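Local coordinates for protein exonuclease VapC9 (Pyrobaculum aerophilum, PDB 1V8P) that slowly degrades single-stranded DNA as a PIN-domain exonuclease and probably acts as the magnesium-dependent ribonuclease toxin of a toxin-antitoxin pair, at residues A64-A67 and L68-A72; K87-L90 and S91-V95; L131-D135 and R136-A140; V148-L151 and L152-A156. The protein carries 1 engineered substitution. All coordinates share one frame; numbering follows the deposited sequence.

Contact 1: residues A64-A67 and L68-A72; sequences AGNA and LWKEA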
loop_
_atom_site.group_PDB
_atom_site.type_symbol
_atom_site.label_atom_id
_atom_site.label_comp_id
_atom_site.label_asym_id
_atom_site.label_seq_id
_atom_site.Cartn_x
_atom_site.Cartn_y
_atom_site.Cartn_z
ATOM N N ALA C 64 13.141 2.388 2.661
ATOM C CA ALA C 64 13.509 3.582 3.435
ATOM C C ALA C 64 13.156 4.789 2.587
ATOM O O ALA C 64 12.611 5.768 3.087
ATOM C CB ALA C 64 14.997 3.586 3.760
ATOM N N GLY C 65 13.450 4.697 1.291
ATOM C CA GLY C 65 13.130 5.787 0.385
ATOM C C GLY C 65 11.640 6.088 0.335
ATOM O O GLY C 65 11.214 7.232 0.455
ATOM N N ASN C 66 10.838 5.047 0.174
ATOM C CA ASN C 66 9.397 5.207 0.109
ATOM C C ASN C 66 8.843 5.844 1.371
ATOM O O ASN C 66 7.840 6.548 1.320
ATOM C CB ASN C 66 8.740 3.849 -0.119
ATOM C CG ASN C 66 7.336 3.969 -0.674
ATOM O OD1 ASN C 66 6.356 3.683 0.024
ATOM N ND2 ASN C 66 7.229 4.402 -1.940
ATOM N N ALA C 67 9.485 5.597 2.508
ATOM C CA ALA C 67 9.016 6.185 3.759
ATOM C C ALA C 67 9.310 7.689 3.772
ATOM O O ALA C 67 8.449 8.494 4.137
ATOM C CB ALA C 67 9.684 5.514 4.946
ATOM N N LEU C 68 10.527 8.062 3.372
ATOM C CA LEU C 68 10.919 9.474 3.341
ATOM C C LEU C 68 10.013 10.182 2.330
ATOM O O LEU C 68 9.569 11.318 2.547
ATOM C CB LEU C 68 12.382 9.624 2.913
ATOM C CG LEU C 68 13.201 10.810 3.462
ATOM C CD1 LEU C 68 14.127 11.309 2.364
ATOM C CD2 LEU C 68 12.303 11.929 3.950
ATOM N N TRP C 69 9.739 9.486 1.231
ATOM C CA TRP C 69 8.876 10.000 0.194
ATOM C C TRP C 69 7.533 10.409 0.786
ATOM O O TRP C 69 7.062 11.514 0.530
ATOM C CB TRP C 69 8.660 8.943 -0.888
ATOM C CG TRP C 69 7.632 9.338 -1.932
ATOM C CD1 TRP C 69 7.729 10.356 -2.840
ATOM C CD2 TRP C 69 6.344 8.740 -2.141
ATOM N NE1 TRP C 69 6.583 10.430 -3.594
ATOM C CE2 TRP C 69 5.717 9.454 -3.185
ATOM C CE3 TRP C 69 5.660 7.675 -1.545
ATOM C CZ2 TRP C 69 4.436 9.136 -3.650
ATOM C CZ3 TRP C 69 4.378 7.353 -2.011
ATOM C CH2 TRP C 69 3.783 8.082 -3.049
ATOM N N LYS C 70 6.918 9.534 1.580
ATOM C CA LYS C 70 5.619 9.841 2.170
ATOM C C LYS C 70 5.677 11.060 3.072
ATOM O O LYS C 70 4.706 11.803 3.175
ATOM C CB LYS C 70 5.073 8.662 2.993
ATOM C CG LYS C 70 4.819 7.382 2.221
ATOM C CD LYS C 70 4.219 6.318 3.125
ATOM C CE LYS C 70 4.275 4.944 2.468
ATOM N NZ LYS C 70 3.344 3.947 3.078
ATOM N N GLU C 71 6.798 11.263 3.750
ATOM C CA GLU C 71 6.898 12.416 4.628
ATOM C C GLU C 71 6.957 13.666 3.757
ATOM O O GLU C 71 6.312 14.666 4.059
ATOM C CB GLU C 71 8.144 12.321 5.521
ATOM C CG GLU C 71 8.104 11.195 6.532
ATOM C CD GLU C 71 9.341 11.153 7.410
ATOM O OE1 GLU C 71 10.274 11.936 7.153
ATOM O OE2 GLU C 71 9.389 10.329 8.354
ATOM N N ALA C 72 7.708 13.597 2.663
ATOM C CA ALA C 72 7.828 14.746 1.776
ATOM C C ALA C 72 6.459 15.089 1.210
ATOM O O ALA C 72 6.093 16.262 1.109
ATOM C CB ALA C 72 8.804 14.447 0.647
#
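Lys70 runs back along the surface of helix 58-73 to meet Asn66 one turn earlier, an i to i+4 pairing in the PIN-domain fold. Its CB sits beside Ala67 O, at 3.6 Å. With CG anti to the carbonyl carbon (chi1 -62°), the next atom swings onto the preceding turn, where CG comes within 3.3 Å of Asn66 O. CD follows more loosely past the same carbonyl. Extended from there on, the chain brings CE to 3.4 Å from Asn66 OD1. NZ ends 4.3 Å from Asn66 OD1, so it is the CE methylene that meets the amide oxygen.

Asn66 also has Trp69 beside it. The two side chains point the same way, amide and indole planes 34° apart, with ND2 set obliquely 3.7 Å from Trp69 CE3, while the backbone Asn66 O lies in the indole plane at its edge. Outside the helix, Asn66 packs on Tyr116 and Trp69 on Leu113 of a second subunit, which places this face at a subunit interface. Round the helix, Leu68 packs on Tyr38 and Ser83 of its own chain, and Glu71 OE1 forms a salt bridge with Arg76. Beneath the side chains run regular helical bonds: Trp69 N donates to Gly65 O at 2.8 Å, and Lys70 N to Asn66 O at 3.1 Å.

Contact 2: residues K87-L90 and S91-V95; sequences KKVL and SSFKV
The Phe93 ring presents its edge to the last turn of helix 79-91: Val89 O lies in the plane of the ring, 3.2 Å from Phe93 CD1, and Leu90 O is near that plane but farther off. Val89 CG1 lies 4.2 Å from Phe93 CE1, the valine and phenylalanine running side by side and pointing the same way. Placing CG anti to the carbonyl carbon (chi1 -65°) turns the ring back toward the helix end. The ring also meets that of Trp47, their planes inclined at about 50°.

Where the chain leaves the helix, two serines serve one acceptor. Lys88 O receives hydrogen bonds from Ser91 OG and, at 3.3 Å, from Ser92 OG, the first hydroxyl being brought to the carbonyl oxygen, tilted a little from its plane, by a chi1 of 71° that sets it between its own N and carbonyl carbon. The backbone tightens at the same place. Ser91 N still donates to Lys87 O in the helical i to i+4 pattern, but Ser92 N keeps only a weak bond to Lys88 O and bonds better to Val89 O, at 3.2 Å; Phe93 N donates to Leu90 O at 3.3 Å.

Beyond the turn the chain enters strand 94-95 at one edge of the parallel sheet, where Lys94 pairs with Ile56; Phe93 and Leu90 pack on strand 54-56 and on Leu37 of helix 34-40.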
loop_
_atom_site.group_PDB
_atom_site.type_symbol
_atom_site.label_atom_id
_atom_site.label_comp_id
_atom_site.label_asym_id
_atom_site.label_seq_id
_atom_site.Cartn_x
_atom_site.Cartn_y
_atom_site.Cartn_z
ATOM N N LYS C 87 20.793 8.607 2.873
ATOM C CA LYS C 87 21.654 7.968 1.887
ATOM C C LYS C 87 22.968 7.500 2.504
ATOM O O LYS C 87 23.398 6.366 2.279
ATOM C CB LYS C 87 21.934 8.949 0.745
ATOM C CG LYS C 87 22.772 8.392 -0.375
ATOM C CD LYS C 87 22.976 9.440 -1.438
ATOM C CE LYS C 87 23.687 8.878 -2.653
ATOM N NZ LYS C 87 23.707 9.909 -3.734
ATOM N N LYS C 88 23.592 8.378 3.286
ATOM C CA LYS C 88 24.867 8.082 3.942
ATOM C C LYS C 88 24.676 6.934 4.920
ATOM O O LYS C 88 25.481 6.008 4.979
ATOM C CB LYS C 88 25.412 9.324 4.682
ATOM C CG LYS C 88 25.563 10.560 3.807
ATOM C CD LYS C 88 26.890 11.260 4.041
ATOM C CE LYS C 88 27.043 12.515 3.183
ATOM N NZ LYS C 88 26.141 13.603 3.668
ATOM N N VAL C 89 23.601 7.013 5.691
ATOM C CA VAL C 89 23.269 5.974 6.651
ATOM C C VAL C 89 23.181 4.630 5.929
ATOM O O VAL C 89 23.745 3.646 6.384
ATOM C CB VAL C 89 21.935 6.270 7.325
ATOM C CG1 VAL C 89 21.499 5.079 8.152
ATOM C CG2 VAL C 89 22.064 7.522 8.187
ATOM N N LEU C 90 22.496 4.593 4.795
ATOM C CA LEU C 90 22.365 3.343 4.058
ATOM C C LEU C 90 23.680 2.850 3.488
ATOM O O LEU C 90 23.889 1.648 3.363
ATOM C CB LEU C 90 21.351 3.481 2.915
ATOM C CG LEU C 90 19.880 3.486 3.318
ATOM C CD1 LEU C 90 19.015 3.804 2.105
ATOM C CD2 LEU C 90 19.510 2.130 3.892
ATOM N N SER C 91 24.569 3.767 3.138
ATOM C CA SER C 91 25.841 3.365 2.561
ATOM C C SER C 91 26.710 2.613 3.569
ATOM O O SER C 91 27.602 1.862 3.185
ATOM C CB SER C 91 26.594 4.592 2.049
ATOM O OG SER C 91 27.063 5.395 3.116
ATOM N N SER C 92 26.435 2.806 4.857
ATOM C CA SER C 92 27.206 2.161 5.918
ATOM C C SER C 92 26.965 0.667 6.102
ATOM O O SER C 92 27.754 -0.008 6.760
ATOM C CB SER C 92 26.937 2.857 7.252
ATOM O OG SER C 92 27.175 4.249 7.154
ATOM N N PHE C 93 25.887 0.153 5.516
ATOM C CA PHE C 93 25.522 -1.249 5.665
ATOM C C PHE C 93 25.938 -2.164 4.553
ATOM O O PHE C 93 26.019 -1.754 3.405
ATOM C CB PHE C 93 24.011 -1.386 5.824
ATOM C CG PHE C 93 23.472 -0.770 7.075
ATOM C CD1 PHE C 93 23.487 0.604 7.253
ATOM C CD2 PHE C 93 22.934 -1.568 8.079
ATOM C CE1 PHE C 93 22.972 1.178 8.414
ATOM C CE2 PHE C 93 22.421 -1.005 9.235
ATOM C CZ PHE C 93 22.439 0.369 9.403
ATOM N N LYS C 94 26.171 -3.422 4.916
ATOM C CA LYS C 94 26.540 -4.467 3.974
ATOM C C LYS C 94 25.198 -4.872 3.371
ATOM O O LYS C 94 24.199 -4.933 4.078
ATOM C CB LYS C 94 27.150 -5.658 4.724
ATOM C CG LYS C 94 28.161 -6.486 3.936
ATOM C CD LYS C 94 27.558 -7.220 2.731
ATOM C CE LYS C 94 28.611 -8.102 2.033
ATOM N NZ LYS C 94 28.074 -8.848 0.852
ATOM N N VAL C 95 25.164 -5.140 2.075
ATOM C CA VAL C 95 23.926 -5.523 1.428
ATOM C C VAL C 95 23.996 -6.989 1.045
ATOM O O VAL C 95 24.913 -7.407 0.346
ATOM C CB VAL C 95 23.686 -4.660 0.168
ATOM C CG1 VAL C 95 22.349 -4.989 -0.473
ATOM C CG2 VAL C 95 23.747 -3.194 0.552
#

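Contact 3: residues L131-D135 and R136-A140; sequences LVTQD and RELLA
Asp135 caps helix 136-141 through its side chain and begins it through its backbone. OD1 accepts from Glu137 N at 2.9 Å, the donor standing above the carboxylate plane, and CG anti to the backbone N (chi1 178°) carries OD1 within reach of that N-H. Asp135 O takes the first i to i+4 bond, from Leu139 N at 3.0 Å. Just upstream, Thr133 OG1 accepts from Asp135 N at 3.0 Å, an ST turn. Arg136 folds back at chi2 and chi3, and its NE and NH2 make weak bonds to Gln134 O.

Apolar contacts tie the helix to strand 130-132 and the loop after it. Leu131 CD1 meets Leu138 CD1 at 3.9 Å, the side chains crossing at about a right angle, and Thr133 CG2 slides past Leu139 CG at 3.8 Å.

Asp135 is a predicted magnesium ligand, with Asp33 and Asp117. Its OD2 lies close to Asp117 and forms a salt bridge with Arg73 of the third subunit, while Thr133 OG1 is hydrogen-bonded to Asp33 OD2. The threonine thus probably positions two of the predicted ligands, and the gathered carboxylates are consistent with a cation-binding site whose negative charge that arginine probably partly offsets.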
loop_
_atom_site.group_PDB
_atom_site.type_symbol
_atom_site.label_atom_id
_atom_site.label_comp_id
_atom_site.label_asym_id
_atom_site.label_seq_id
_atom_site.Cartn_x
_atom_site.Cartn_y
_atom_site.Cartn_z
ATOM N N LEU C 131 17.354 -10.717 13.191
ATOM C CA LEU C 131 16.590 -9.695 12.501
ATOM C C LEU C 131 16.320 -8.519 13.443
ATOM O O LEU C 131 15.797 -8.699 14.543
ATOM C CB LEU C 131 15.243 -10.257 12.018
ATOM C CG LEU C 131 14.487 -9.570 10.863
ATOM C CD1 LEU C 131 12.994 -9.833 10.998
ATOM C CD2 LEU C 131 14.727 -8.090 10.852
ATOM N N VAL C 132 16.690 -7.317 13.024
ATOM C CA VAL C 132 16.387 -6.137 13.822
ATOM C C VAL C 132 15.235 -5.440 13.063
ATOM O O VAL C 132 15.353 -5.091 11.886
ATOM C CB VAL C 132 17.605 -5.199 13.963
ATOM C CG1 VAL C 132 17.293 -4.102 14.989
ATOM C CG2 VAL C 132 18.835 -6.008 14.415
ATOM N N THR C 133 14.105 -5.282 13.738
ATOM C CA THR C 133 12.925 -4.677 13.143
ATOM C C THR C 133 12.172 -3.910 14.214
ATOM O O THR C 133 12.324 -4.162 15.403
ATOM C CB THR C 133 11.984 -5.772 12.541
ATOM O OG1 THR C 133 10.732 -5.195 12.154
ATOM C CG2 THR C 133 11.727 -6.871 13.558
ATOM N N GLN C 134 11.349 -2.970 13.785
ATOM C CA GLN C 134 10.594 -2.180 14.724
ATOM C C GLN C 134 9.139 -2.641 14.688
ATOM O O GLN C 134 8.334 -2.218 15.519
ATOM C CB GLN C 134 10.721 -0.700 14.353
ATOM C CG GLN C 134 10.663 0.257 15.521
ATOM C CD GLN C 134 11.832 0.098 16.460
ATOM O OE1 GLN C 134 12.778 -0.606 16.165
ATOM N NE2 GLN C 134 11.772 0.761 17.595
ATOM N N ASP C 135 8.829 -3.529 13.734
ATOM C CA ASP C 135 7.479 -4.087 13.522
ATOM C C ASP C 135 7.138 -5.242 14.477
ATOM O O ASP C 135 7.717 -6.323 14.394
ATOM C CB ASP C 135 7.342 -4.547 12.052
ATOM C CG ASP C 135 5.980 -5.184 11.741
ATOM O OD1 ASP C 135 5.137 -5.304 12.648
ATOM O OD2 ASP C 135 5.751 -5.570 10.581
ATOM N N ARG C 136 6.185 -5.004 15.373
ATOM C CA ARG C 136 5.777 -6.004 16.360
ATOM C C ARG C 136 5.409 -7.350 15.745
ATOM O O ARG C 136 5.770 -8.399 16.268
ATOM C CB ARG C 136 4.585 -5.503 17.188
ATOM C CG ARG C 136 4.795 -4.173 17.904
ATOM C CD ARG C 136 6.060 -4.186 18.716
ATOM N NE ARG C 136 6.971 -3.115 18.332
ATOM C CZ ARG C 136 8.114 -2.857 18.963
ATOM N NH1 ARG C 136 8.473 -3.603 20.006
ATOM N NH2 ARG C 136 8.893 -1.853 18.563
ATOM N N GLU C 137 4.685 -7.325 14.637
ATOM C CA GLU C 137 4.280 -8.555 13.987
ATOM C C GLU C 137 5.529 -9.336 13.571
ATOM O O GLU C 137 5.625 -10.526 13.845
ATOM C CB GLU C 137 3.371 -8.223 12.801
ATOM C CG GLU C 137 2.197 -9.182 12.550
ATOM C CD GLU C 137 1.520 -9.686 13.825
ATOM O OE1 GLU C 137 1.480 -8.959 14.840
ATOM O OE2 GLU C 137 1.003 -10.822 13.806
ATOM N N LEU C 138 6.504 -8.675 12.953
ATOM C CA LEU C 138 7.723 -9.378 12.534
ATOM C C LEU C 138 8.484 -9.949 13.734
ATOM O O LEU C 138 8.955 -11.084 13.703
ATOM C CB LEU C 138 8.661 -8.448 11.754
ATOM C CG LEU C 138 8.786 -8.561 10.230
ATOM C CD1 LEU C 138 9.990 -7.717 9.809
ATOM C CD2 LEU C 138 8.975 -10.013 9.770
ATOM N N LEU C 139 8.614 -9.148 14.784
ATOM C CA LEU C 139 9.300 -9.604 15.982
ATOM C C LEU C 139 8.652 -10.906 16.446
ATOM O O LEU C 139 9.325 -11.829 16.891
ATOM C CB LEU C 139 9.183 -8.558 17.084
ATOM C CG LEU C 139 10.028 -7.292 16.948
ATOM C CD1 LEU C 139 9.374 -6.133 17.703
ATOM C CD2 LEU C 139 11.422 -7.561 17.481
ATOM N N ALA C 140 7.338 -10.980 16.318
ATOM C CA ALA C 140 6.612 -12.157 16.758
ATOM C C ALA C 140 6.862 -13.403 15.914
ATOM O O ALA C 140 7.040 -14.493 16.448
ATOM C CB ALA C 140 5.105 -11.853 16.788
#

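Contact 4: residues V148-L151 and L152-A156; sequences VETL and LVRLA
Leu151 and Leu155 cross obliquely one turn apart on helix 148-156, with Leu151 CD1 3.9 Å from Leu155 CD1. The two reach each other by different torsions. Leu151 holds CG anti to its own N (chi1 171°), which sends its branch forward along the helix, whereas Leu155 has CG anti to the carbonyl carbon (chi1 -66°) and leans back, its CG coming 3.4 Å from Leu151 O. Together they form one apolar stripe.

Val148 and Leu152 make a second, looser pair: Val148 CG1 faces Leu152 CD1 at 4.2 Å, and the leucine CG rests 3.4 Å from Val148 O. On another side of the helix Thr150 and Arg154 run side by side and point the same way. Thr150 CG2 sits 3.8 Å from Arg154 NE, oblique to the guanidinium, so that it is the methyl branch that touches the arginine; the hydroxyl turns to Asp147, whose OD1 it hydrogen-bonds just ahead of the helix.

Beneath these pairs the backbone follows the alpha-helical pattern. Leu152 N donates to Val148 O at 2.8 Å, and Val153 N and Leu155 N donate to Glu149 O and Leu151 O.

This C-terminal helix lies against its own subunit, and no other chain of the assembly touches the segment. Val148 packs on Ala36, Ala39 and Leu40 of helix 34-40, Leu151 meets Tyr30 of strand 30-32, and Leu152 touches Lys46 and Leu155 touches Trp47, both on helix 44-48.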
loop_
_atom_site.group_PDB
_atom_site.type_symbol
_atom_site.label_atom_id
_atom_site.label_comp_id
_atom_site.label_asym_id
_atom_site.label_seq_id
_atom_site.Cartn_x
_atom_site.Cartn_y
_atom_site.Cartn_z
ATOM N N VAL C 148 15.258 -2.170 17.763
ATOM C CA VAL C 148 16.431 -1.304 17.793
ATOM C C VAL C 148 17.037 -1.074 19.165
ATOM O O VAL C 148 18.260 -1.051 19.308
ATOM C CB VAL C 148 16.126 0.051 17.120
ATOM C CG1 VAL C 148 17.255 1.039 17.367
ATOM C CG2 VAL C 148 15.947 -0.163 15.626
ATOM N N GLU C 149 16.189 -0.917 20.175
ATOM C CA GLU C 149 16.659 -0.695 21.541
ATOM C C GLU C 149 17.486 -1.888 22.029
ATOM O O GLU C 149 18.552 -1.732 22.634
ATOM C CB GLU C 149 15.471 -0.489 22.479
ATOM C CG GLU C 149 15.855 -0.016 23.870
ATOM C CD GLU C 149 14.672 0.015 24.831
ATOM O OE1 GLU C 149 14.680 0.845 25.769
ATOM O OE2 GLU C 149 13.736 -0.800 24.659
ATOM N N THR C 150 16.972 -3.082 21.763
ATOM C CA THR C 150 17.646 -4.305 22.155
ATOM C C THR C 150 18.970 -4.397 21.414
ATOM O O THR C 150 19.977 -4.847 21.966
ATOM C CB THR C 150 16.782 -5.521 21.808
ATOM O OG1 THR C 150 15.539 -5.450 22.521
ATOM C CG2 THR C 150 17.505 -6.795 22.162
ATOM N N LEU C 151 18.970 -3.974 20.154
ATOM C CA LEU C 151 20.193 -4.011 19.373
ATOM C C LEU C 151 21.220 -3.069 19.984
ATOM O O LEU C 151 22.377 -3.439 20.160
ATOM C CB LEU C 151 19.932 -3.610 17.914
ATOM C CG LEU C 151 21.177 -3.393 17.037
ATOM C CD1 LEU C 151 22.027 -4.662 17.012
ATOM C CD2 LEU C 151 20.758 -3.004 15.630
ATOM N N LEU C 152 20.794 -1.855 20.317
ATOM C CA LEU C 152 21.709 -0.886 20.894
ATOM C C LEU C 152 22.355 -1.367 22.193
ATOM O O LEU C 152 23.564 -1.208 22.380
ATOM C CB LEU C 152 21.007 0.468 21.104
ATOM C CG LEU C 152 20.696 1.219 19.808
ATOM C CD1 LEU C 152 20.053 2.539 20.122
ATOM C CD2 LEU C 152 21.978 1.423 19.006
ATOM N N VAL C 153 21.577 -1.957 23.094
ATOM C CA VAL C 153 22.188 -2.417 24.328
ATOM C C VAL C 153 23.250 -3.467 24.027
ATOM O O VAL C 153 24.373 -3.354 24.509
ATOM C CB VAL C 153 21.152 -2.993 25.317
ATOM C CG1 VAL C 153 20.244 -1.891 25.811
ATOM C CG2 VAL C 153 20.336 -4.068 24.652
ATOM N N ARG C 154 22.912 -4.473 23.221
ATOM C CA ARG C 154 23.868 -5.530 22.893
ATOM C C ARG C 154 25.172 -4.983 22.330
ATOM O O ARG C 154 26.227 -5.581 22.521
ATOM C CB ARG C 154 23.284 -6.516 21.874
ATOM C CG ARG C 154 22.099 -7.311 22.353
ATOM C CD ARG C 154 21.709 -8.378 21.341
ATOM N NE ARG C 154 20.509 -9.087 21.769
ATOM C CZ ARG C 154 20.049 -10.210 21.224
ATOM N NH1 ARG C 154 20.693 -10.770 20.212
ATOM N NH2 ARG C 154 18.941 -10.778 21.697
ATOM N N LEU C 155 25.105 -3.859 21.623
ATOM C CA LEU C 155 26.311 -3.274 21.036
ATOM C C LEU C 155 27.093 -2.510 22.088
ATOM O O LEU C 155 28.316 -2.581 22.125
ATOM C CB LEU C 155 25.955 -2.343 19.863
ATOM C CG LEU C 155 25.350 -3.027 18.630
ATOM C CD1 LEU C 155 24.828 -1.982 17.647
ATOM C CD2 LEU C 155 26.392 -3.924 17.985
ATOM N N ALA C 156 26.382 -1.785 22.944
ATOM C CA ALA C 156 27.014 -1.013 24.004
ATOM C C ALA C 156 27.918 -1.904 24.848
ATOM O O ALA C 156 28.877 -1.425 25.456
ATOM C CB ALA C 156 25.955 -0.372 24.884
#

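In the fold
From the N terminus onward the four contacts follow in series; each is local, so none closes a long loop and none nests in or crosses another. Contact 1 lies within helix 58-73, and contact 2 ends the next helix, 79-91, turning the chain into edge strand 94-95; their centres are about 17 Å apart, and both touch the second subunit. Contact 3 leads out of strand 130-132 at the other edge of the parallel sheet, on the opposite side of the chain's centre from contact 2, and meets the third subunit. Contact 4 then returns to pack on contact 3, with Val132 CG1 3.7 Å from Leu151 CD2, joining the C-terminal helix to the sheet.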